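Local coordinates for protein prephenate dehydratase:Amino acid-binding ACT (Brucella abortus, PDB 6VH5) that probably catalyses the conversion of prephenate to 3-phenylpyruvate, carbon dioxide and water in phenylalanine biosynthesis, and binds phenylalanine, at residues D38-N43 / L70-I75; D58-V63 / A93-V98; P113-E118 / K161-A166. All coordinates share one frame; numbering follows the deposited sequence.

How the contacts relate
Contacts 1 and 2 are buried and share one sheet, that of the first lobe of the dehydratase domain: strand 70-77 receives helix 36-44 on one face and helix 56-64 on the other. Their centres lie about 13 Å apart, and Ala71 and Ile73 of contact 1 touch Val63, Phe60 and Ala59 of contact 2. Each depends on one methionine, packed on alanine and cysteine in contact 1 and on phenylalanine and valine in contact 2. Contact 3 joins two loops at the edge of the second lobe, its centre about 31 Å from that of contact 1 and about 41 Å from that of contact 2. There an exposed arginine lies over a buried valine, its charge paired with Glu119 beyond the two segments.

Contact 1 (D38-N43 / L70-I75); sequences DTACRN and LAMIPI
Met72 packs against Ala40 and Cys41, joining strand 70-77 to helix 36-44 in an alpha/beta lobe whose strand order, 2-1-3-5-4, is that of the type 2 periplasmic-binding-protein fold. Along the strand, Ala71 points away from helix 36-44 and, like Ile73 two residues on, belongs to the face turned to helix 56-64: Ala71 meets Val63 there, and Ile73 touches Ala59 and Phe60. Between them, Met72 points back toward helix 36-44 and carries this side of the contact alone. Its CB lies 3.5 Å from Cys41 SG, and its SD is 4.0 Å from Ala40 CB. With CG anti to the backbone N (chi1 -179°), the chain then bends at both following torsions, which turns CE to Ala40 O at 3.6 Å. The bent chain folds over Ala40, sulfur on its CB and methyl on its carbonyl. Further along, Pro74 touches Phe56 of helix 56-64. Thr194, predicted to be essential for activity, has its side chain about 7 Å from that of Ala40. Away from the strand, Asp38 and Arg42 form a salt bridge one helical turn apart. Arg42 NE is 2.9 Å from Asp38 OD1; OD1 lies close to the guanidinium plane of Arg42, whereas NE meets it from above the carboxylate, 39° out of the carboxylate plane.

Contact 2 (D58-V63 / A93-V98); sequences DAFNAV and ADMHIV
A Met-aromatic contact between Met95 and Phe60 ties helix 56-64 to the short link between helix 86-92 and strand 96-104. Met95 SD sits 5.3 Å from the centroid of the Phe60 ring, 49° off the ring normal, an oblique approach. The methyl group comes closer: CE is 3.8 Å from Phe60 CD2 and 3.6 Å from Phe60 O. The far end of the methionine therefore sits in the angle between the Phe60 ring and the Phe60 carbonyl. The chain runs extended as far as SD and bends only at chi3 (-117°), where CE turns onto Phe60. Strand 96-104 ends the five-stranded sheet of this periplasmic-binding-protein-like lobe, pairing antiparallel with strand 193-200, and its other flank bonds through the backbone of Ile97 to Leu291 of the ACT region. Val63, one turn further along helix 56-64, meets the sulfur itself, with CG1 3.6 Å from Met95 SD. At the edge of the Phe60 ring, close to its plane, Ala93 CB rests 4.3 Å from CD2, and Leu89 and Leu199 also touch this phenylalanine.

Contact 3 (P113-E118 / K161-A166); sequences PGVRRE and KDRSMA
Arg163 starts with CG beside its backbone N (chi1 -68°), runs straight through the next torsion and bends at chi3 (66°), laying its guanidinium across Val115, whose own CG2 is anti to the carbonyl carbon. This places the Val115 methyl group over the centre of one guanidinium face, with CG2 3.7 Å from CZ. The contact belongs to the second alpha/beta lobe of the periplasmic-binding-protein-like fold, where the loop between strands 108-111 and 122-125 meets the turn that leads from helix 150-160 into strand 165-169. The two side chains pass one another in opposite directions, and CG2 also rests on the arginine's methylene groups, 3.8 Å from CG. The second valine methyl group, CG1, reaches back to Arg163 O at 3.6 Å. Val115 is buried, with Ile120 also against it, whereas the arginine lies on the surface. Gly114 O lies obliquely to the guanidinium, 3.6 Å from NH2, too long for a hydrogen bond. The charge is met by Glu119, whose OE2 forms a salt bridge with Arg163 NH2 and also accepts from Arg116 N, linking both segments through one carboxylate. A type I turn from Asp162 to Met165 presents the arginine, and within it an Asx turn brings Ser164 N 2.9 Å from Asp162 OD1; Ser164 OG reaches the same oxygen, also at 2.9 Å and from the same face of the carboxylate.

Contact 1 (D38-N43 / L70-I75)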
loop_
_atom_site.group_PDB
_atom_site.type_symbol
_atom_site.label_atom_id
_atom_site.label_comp_id
_atom_site.label_asym_id
_atom_site.label_seq_id
_atom_site.Cartn_x
_atom_site.Cartn_y
_atom_site.Cartn_z
ATOM N N ASP A 38 -2.799 -17.877 2.411
ATOM C CA ASP A 38 -3.199 -19.222 2.817
ATOM C C ASP A 38 -2.063 -19.934 3.547
ATOM O O ASP A 38 -2.291 -20.613 4.557
ATOM C CB ASP A 38 -3.647 -20.000 1.572
ATOM C CG ASP A 38 -4.247 -21.371 1.881
ATOM O OD1 ASP A 38 -4.396 -21.751 3.060
ATOM O OD2 ASP A 38 -4.556 -22.088 0.911
ATOM N N THR A 39 -0.829 -19.782 3.057
ATOM C CA THR A 39 0.320 -20.382 3.730
ATOM C C THR A 39 0.443 -19.879 5.165
ATOM O O THR A 39 0.666 -20.666 6.094
ATOM C CB THR A 39 1.599 -20.062 2.950
ATOM O OG1 THR A 39 1.468 -20.531 1.602
ATOM C CG2 THR A 39 2.834 -20.695 3.609
ATOM N N ALA A 40 0.261 -18.577 5.372
ATOM C CA ALA A 40 0.322 -18.039 6.727
ATOM C C ALA A 40 -0.767 -18.644 7.616
ATOM O O ALA A 40 -0.491 -19.064 8.747
ATOM C CB ALA A 40 0.222 -16.514 6.685
ATOM N N CYS A 41 -2.001 -18.743 7.107
ATOM C CA CYS A 41 -3.084 -19.336 7.897
ATOM C C CYS A 41 -2.725 -20.752 8.336
ATOM O O CYS A 41 -2.919 -21.126 9.499
ATOM C CB CYS A 41 -4.389 -19.361 7.094
ATOM S SG CYS A 41 -5.103 -17.780 6.577
ATOM N N ARG A 42 -2.191 -21.557 7.407
ATOM C CA ARG A 42 -1.898 -22.951 7.720
ATOM C C ARG A 42 -0.698 -23.085 8.644
ATOM O O ARG A 42 -0.673 -23.984 9.493
ATOM C CB ARG A 42 -1.664 -23.745 6.432
ATOM C CG ARG A 42 -2.905 -23.964 5.582
ATOM C CD ARG A 42 -2.503 -24.481 4.216
ATOM N NE ARG A 42 -3.613 -24.488 3.274
ATOM C CZ ARG A 42 -4.262 -25.585 2.895
ATOM N NH1 ARG A 42 -3.892 -26.776 3.359
ATOM N NH2 ARG A 42 -5.265 -25.492 2.032
ATOM N N ASN A 43 0.299 -22.207 8.502
ATOM C CA ASN A 43 1.469 -22.298 9.367
ATOM C C ASN A 43 1.121 -21.902 10.792
ATOM O O ASN A 43 1.526 -22.573 11.750
ATOM C CB ASN A 43 2.597 -21.403 8.853
ATOM C CG ASN A 43 3.152 -21.862 7.521
ATOM O OD1 ASN A 43 2.752 -22.903 6.982
ATOM N ND2 ASN A 43 4.106 -21.100 6.995
ATOM N N LEU A 70 -11.456 -15.557 12.469
ATOM C CA LEU A 70 -10.282 -14.699 12.386
ATOM C C LEU A 70 -10.018 -14.349 10.929
ATOM O O LEU A 70 -10.472 -15.040 10.009
ATOM C CB LEU A 70 -9.024 -15.373 12.961
ATOM C CG LEU A 70 -8.988 -15.928 14.382
ATOM C CD1 LEU A 70 -7.711 -16.755 14.586
ATOM C CD2 LEU A 70 -9.075 -14.796 15.392
ATOM N N ALA A 71 -9.215 -13.304 10.724
ATOM C CA ALA A 71 -8.781 -12.918 9.390
ATOM C C ALA A 71 -7.273 -12.722 9.382
ATOM O O ALA A 71 -6.709 -12.137 10.317
ATOM C CB ALA A 71 -9.477 -11.633 8.917
ATOM N N MET A 72 -6.628 -13.203 8.311
ATOM C CA MET A 72 -5.180 -13.118 8.146
ATOM C C MET A 72 -4.886 -12.087 7.060
ATOM O O MET A 72 -5.074 -12.364 5.869
ATOM C CB MET A 72 -4.595 -14.486 7.798
ATOM C CG MET A 72 -3.081 -14.504 7.625
ATOM S SD MET A 72 -2.095 -14.452 9.148
ATOM C CE MET A 72 -2.338 -16.108 9.782
ATOM N N ILE A 73 -4.394 -10.920 7.466
ATOM C CA ILE A 73 -4.282 -9.753 6.600
ATOM C C ILE A 73 -2.822 -9.330 6.505
ATOM O O ILE A 73 -2.180 -9.097 7.530
ATOM C CB ILE A 73 -5.133 -8.575 7.102
ATOM C CG1 ILE A 73 -6.601 -8.999 7.259
ATOM C CG2 ILE A 73 -4.939 -7.369 6.183
ATOM C CD1 ILE A 73 -7.227 -9.541 5.998
ATOM N N PRO A 74 -2.255 -9.222 5.305
ATOM C CA PRO A 74 -0.899 -8.679 5.170
ATOM C C PRO A 74 -0.898 -7.164 5.287
ATOM O O PRO A 74 -1.779 -6.481 4.756
ATOM C CB PRO A 74 -0.484 -9.123 3.760
ATOM C CG PRO A 74 -1.773 -9.241 3.015
ATOM C CD PRO A 74 -2.786 -9.725 4.023
ATOM N N ILE A 75 0.091 -6.635 6.008
ATOM C CA ILE A 75 0.208 -5.188 6.156
ATOM C C ILE A 75 1.588 -4.658 5.816
ATOM O O ILE A 75 1.728 -3.451 5.552
ATOM C CB ILE A 75 -0.210 -4.739 7.571
ATOM C CG1 ILE A 75 0.714 -5.330 8.630
ATOM C CG2 ILE A 75 -1.671 -5.154 7.842
ATOM C CD1 ILE A 75 0.605 -4.612 9.961
#

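Contact 2 (D58-V63 / A93-V98)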
loop_
_atom_site.group_PDB
_atom_site.type_symbol
_atom_site.label_atom_id
_atom_site.label_comp_id
_atom_site.label_asym_id
_atom_site.label_seq_id
_atom_site.Cartn_x
_atom_site.Cartn_y
_atom_site.Cartn_z
ATOM N N ASP A 58 -13.642 -8.119 1.810
ATOM C CA ASP A 58 -14.417 -9.344 1.992
ATOM C C ASP A 58 -13.835 -10.197 3.110
ATOM O O ASP A 58 -14.579 -10.843 3.861
ATOM C CB ASP A 58 -14.461 -10.143 0.689
ATOM C CG ASP A 58 -15.332 -9.495 -0.372
ATOM O OD1 ASP A 58 -16.378 -8.893 -0.019
ATOM O OD2 ASP A 58 -14.957 -9.592 -1.565
ATOM N N ALA A 59 -12.502 -10.232 3.221
ATOM C CA ALA A 59 -11.880 -10.935 4.337
ATOM C C ALA A 59 -12.233 -10.280 5.672
ATOM O O ALA A 59 -12.367 -10.976 6.685
ATOM C CB ALA A 59 -10.363 -11.000 4.145
ATOM N N PHE A 60 -12.366 -8.952 5.703
ATOM C CA PHE A 60 -12.847 -8.300 6.920
ATOM C C PHE A 60 -14.298 -8.668 7.180
ATOM O O PHE A 60 -14.660 -9.078 8.290
ATOM C CB PHE A 60 -12.704 -6.777 6.814
ATOM C CG PHE A 60 -11.335 -6.258 7.173
ATOM C CD1 PHE A 60 -10.222 -6.612 6.420
ATOM C CD2 PHE A 60 -11.167 -5.385 8.242
ATOM C CE1 PHE A 60 -8.955 -6.120 6.736
ATOM C CE2 PHE A 60 -9.913 -4.888 8.562
ATOM C CZ PHE A 60 -8.804 -5.254 7.809
ATOM N N ASN A 61 -15.137 -8.548 6.148
ATOM C CA ASN A 61 -16.567 -8.776 6.298
ATOM C C ASN A 61 -16.866 -10.198 6.756
ATOM O O ASN A 61 -17.848 -10.425 7.470
ATOM C CB ASN A 61 -17.269 -8.463 4.979
ATOM C CG ASN A 61 -18.773 -8.528 5.098
ATOM O OD1 ASN A 61 -19.385 -7.675 5.739
ATOM N ND2 ASN A 61 -19.381 -9.529 4.469
ATOM N N ALA A 62 -16.038 -11.161 6.345
ATOM C CA ALA A 62 -16.199 -12.544 6.790
ATOM C C ALA A 62 -16.151 -12.657 8.307
ATOM O O ALA A 62 -16.805 -13.536 8.888
ATOM C CB ALA A 62 -15.104 -13.415 6.169
ATOM N N VAL A 63 -15.349 -11.805 8.952
ATOM C CA VAL A 63 -15.233 -11.782 10.402
ATOM C C VAL A 63 -16.395 -11.016 11.014
ATOM O O VAL A 63 -16.918 -11.393 12.071
ATOM C CB VAL A 63 -13.873 -11.169 10.786
ATOM C CG1 VAL A 63 -13.781 -10.907 12.293
ATOM C CG2 VAL A 63 -12.742 -12.072 10.317
ATOM N N ALA A 93 -13.483 -0.620 11.284
ATOM C CA ALA A 93 -14.079 -1.846 11.760
ATOM C C ALA A 93 -14.040 -1.830 13.279
ATOM O O ALA A 93 -13.323 -1.041 13.897
ATOM C CB ALA A 93 -13.335 -3.061 11.207
ATOM N N ASP A 94 -14.845 -2.678 13.888
ATOM C CA ASP A 94 -14.728 -2.874 15.327
ATOM C C ASP A 94 -13.972 -4.167 15.600
ATOM O O ASP A 94 -14.506 -5.153 16.108
ATOM C CB ASP A 94 -16.087 -2.859 16.006
ATOM C CG ASP A 94 -15.966 -3.059 17.498
ATOM O OD1 ASP A 94 -15.370 -2.182 18.165
ATOM O OD2 ASP A 94 -16.420 -4.112 17.992
ATOM N N MET A 95 -12.718 -4.172 15.172
ATOM C CA MET A 95 -11.919 -5.380 15.196
ATOM C C MET A 95 -10.597 -5.108 15.883
ATOM O O MET A 95 -10.200 -3.958 16.099
ATOM C CB MET A 95 -11.708 -5.956 13.802
ATOM C CG MET A 95 -12.969 -6.615 13.299
ATOM S SD MET A 95 -12.738 -7.461 11.753
ATOM C CE MET A 95 -13.846 -6.530 10.697
ATOM N N HIS A 96 -9.951 -6.201 16.263
ATOM C CA HIS A 96 -8.766 -6.143 17.093
ATOM C C HIS A 96 -7.680 -7.026 16.504
ATOM O O HIS A 96 -7.949 -8.008 15.807
ATOM C CB HIS A 96 -9.107 -6.603 18.509
ATOM C CG HIS A 96 -10.222 -5.822 19.137
ATOM N ND1 HIS A 96 -10.011 -4.847 20.090
ATOM C CD2 HIS A 96 -11.562 -5.878 18.947
ATOM C CE1 HIS A 96 -11.175 -4.333 20.454
ATOM N NE2 HIS A 96 -12.132 -4.947 19.782
ATOM N N ILE A 97 -6.442 -6.662 16.795
ATOM C CA ILE A 97 -5.293 -7.469 16.432
ATOM C C ILE A 97 -5.016 -8.423 17.586
ATOM O O ILE A 97 -4.815 -7.990 18.722
ATOM C CB ILE A 97 -4.084 -6.577 16.141
ATOM C CG1 ILE A 97 -4.495 -5.505 15.129
ATOM C CG2 ILE A 97 -2.927 -7.419 15.626
ATOM C CD1 ILE A 97 -3.467 -4.429 14.922
ATOM N N VAL A 98 -5.018 -9.720 17.303
ATOM C CA VAL A 98 -4.775 -10.741 18.308
ATOM C C VAL A 98 -3.555 -11.586 17.973
ATOM O O VAL A 98 -3.338 -12.631 18.585
ATOM C CB VAL A 98 -6.018 -11.629 18.510
ATOM C CG1 VAL A 98 -7.159 -10.810 19.124
ATOM C CG2 VAL A 98 -6.446 -12.210 17.196
#

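Contact 3 (P113-E118 / K161-A166)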
loop_
_atom_site.group_PDB
_atom_site.type_symbol
_atom_site.label_atom_id
_atom_site.label_comp_id
_atom_site.label_asym_id
_atom_site.label_seq_id
_atom_site.Cartn_x
_atom_site.Cartn_y
_atom_site.Cartn_z
ATOM N N PRO A 113 3.240 -32.718 -14.013
ATOM C CA PRO A 113 4.081 -33.843 -13.573
ATOM C C PRO A 113 4.836 -34.488 -14.731
ATOM O O PRO A 113 4.268 -34.772 -15.790
ATOM C CB PRO A 113 3.069 -34.810 -12.945
ATOM C CG PRO A 113 1.925 -33.921 -12.505
ATOM C CD PRO A 113 1.843 -32.847 -13.553
ATOM N N GLY A 114 6.130 -34.718 -14.518
ATOM C CA GLY A 114 6.975 -35.344 -15.514
ATOM C C GLY A 114 7.435 -34.452 -16.648
ATOM O O GLY A 114 8.187 -34.918 -17.510
ATOM N N VAL A 115 7.018 -33.189 -16.678
ATOM C CA VAL A 115 7.443 -32.274 -17.727
ATOM C C VAL A 115 8.911 -31.917 -17.528
ATOM O O VAL A 115 9.363 -31.668 -16.401
ATOM C CB VAL A 115 6.545 -31.024 -17.719
ATOM C CG1 VAL A 115 7.180 -29.869 -18.470
ATOM C CG2 VAL A 115 5.187 -31.358 -18.314
ATOM N N ARG A 116 9.673 -31.920 -18.622
ATOM C CA ARG A 116 11.095 -31.615 -18.578
ATOM C C ARG A 116 11.324 -30.125 -18.826
ATOM O O ARG A 116 10.490 -29.432 -19.413
ATOM C CB ARG A 116 11.864 -32.452 -19.609
ATOM N N ARG A 117 12.464 -29.628 -18.327
ATOM C CA ARG A 117 12.796 -28.215 -18.484
ATOM C C ARG A 117 12.753 -27.785 -19.949
ATOM O O ARG A 117 12.384 -26.644 -20.252
ATOM C CB ARG A 117 14.166 -27.936 -17.857
ATOM C CG ARG A 117 14.710 -26.525 -18.072
ATOM C CD ARG A 117 16.082 -26.333 -17.425
ATOM N NE ARG A 117 15.986 -26.377 -15.969
ATOM C CZ ARG A 117 15.777 -25.310 -15.199
ATOM N NH1 ARG A 117 15.695 -25.440 -13.877
ATOM N NH2 ARG A 117 15.651 -24.106 -15.748
ATOM N N GLU A 118 13.132 -28.684 -20.871
ATOM C CA GLU A 118 13.183 -28.338 -22.293
ATOM C C GLU A 118 11.810 -27.992 -22.866
ATOM O O GLU A 118 11.720 -27.260 -23.859
ATOM C CB GLU A 118 13.735 -29.495 -23.122
ATOM C CG GLU A 118 14.945 -30.121 -22.566
ATOM C CD GLU A 118 14.665 -31.291 -21.667
ATOM O OE1 GLU A 118 14.324 -32.362 -22.230
ATOM O OE2 GLU A 118 14.798 -31.146 -20.427
ATOM N N LYS A 161 -3.510 -28.171 -18.865
ATOM C CA LYS A 161 -2.781 -29.402 -19.180
ATOM C C LYS A 161 -1.923 -29.245 -20.434
ATOM O O LYS A 161 -1.676 -30.207 -21.167
ATOM C CB LYS A 161 -3.752 -30.580 -19.325
ATOM C CG LYS A 161 -4.624 -30.771 -18.094
ATOM C CD LYS A 161 -5.688 -31.823 -18.288
ATOM C CE LYS A 161 -6.497 -31.993 -17.011
ATOM N NZ LYS A 161 -7.488 -30.891 -16.823
ATOM N N ASP A 162 -1.446 -28.029 -20.662
ATOM C CA ASP A 162 -0.494 -27.726 -21.722
ATOM C C ASP A 162 0.893 -27.823 -21.096
ATOM O O ASP A 162 1.225 -27.056 -20.186
ATOM C CB ASP A 162 -0.788 -26.339 -22.287
ATOM C CG ASP A 162 0.216 -25.875 -23.321
ATOM O OD1 ASP A 162 1.259 -26.531 -23.543
ATOM O OD2 ASP A 162 -0.038 -24.800 -23.900
ATOM N N ARG A 163 1.682 -28.793 -21.561
ATOM C CA ARG A 163 2.995 -29.076 -20.990
ATOM C C ARG A 163 3.990 -27.933 -21.174
ATOM O O ARG A 163 4.986 -27.867 -20.444
ATOM C CB ARG A 163 3.545 -30.369 -21.601
ATOM C CG ARG A 163 2.780 -31.615 -21.180
ATOM C CD ARG A 163 3.262 -32.856 -21.919
ATOM N NE ARG A 163 4.631 -33.258 -21.592
ATOM C CZ ARG A 163 4.966 -34.154 -20.664
ATOM N NH1 ARG A 163 4.038 -34.750 -19.923
ATOM N NH2 ARG A 163 6.246 -34.454 -20.479
ATOM N N SER A 164 3.757 -27.044 -22.137
ATOM C CA SER A 164 4.641 -25.908 -22.357
ATOM C C SER A 164 4.452 -24.796 -21.327
ATOM O O SER A 164 5.253 -23.859 -21.295
ATOM C CB SER A 164 4.425 -25.345 -23.764
ATOM O OG SER A 164 3.292 -24.495 -23.779
ATOM N N MET A 165 3.406 -24.846 -20.512
ATOM C CA MET A 165 3.096 -23.774 -19.568
ATOM C C MET A 165 3.646 -24.101 -18.186
ATOM O O MET A 165 3.317 -25.148 -17.613
ATOM C CB MET A 165 1.592 -23.527 -19.492
ATOM C CG MET A 165 1.055 -22.789 -20.704
ATOM S SD MET A 165 -0.736 -22.799 -20.803
ATOM C CE MET A 165 -1.015 -21.268 -21.690
ATOM N N ALA A 166 4.467 -23.197 -17.655
ATOM C CA ALA A 166 4.971 -23.269 -16.294
ATOM C C ALA A 166 4.379 -22.140 -15.446
ATOM O O ALA A 166 3.830 -21.162 -15.961
ATOM C CB ALA A 166 6.496 -23.195 -16.282
#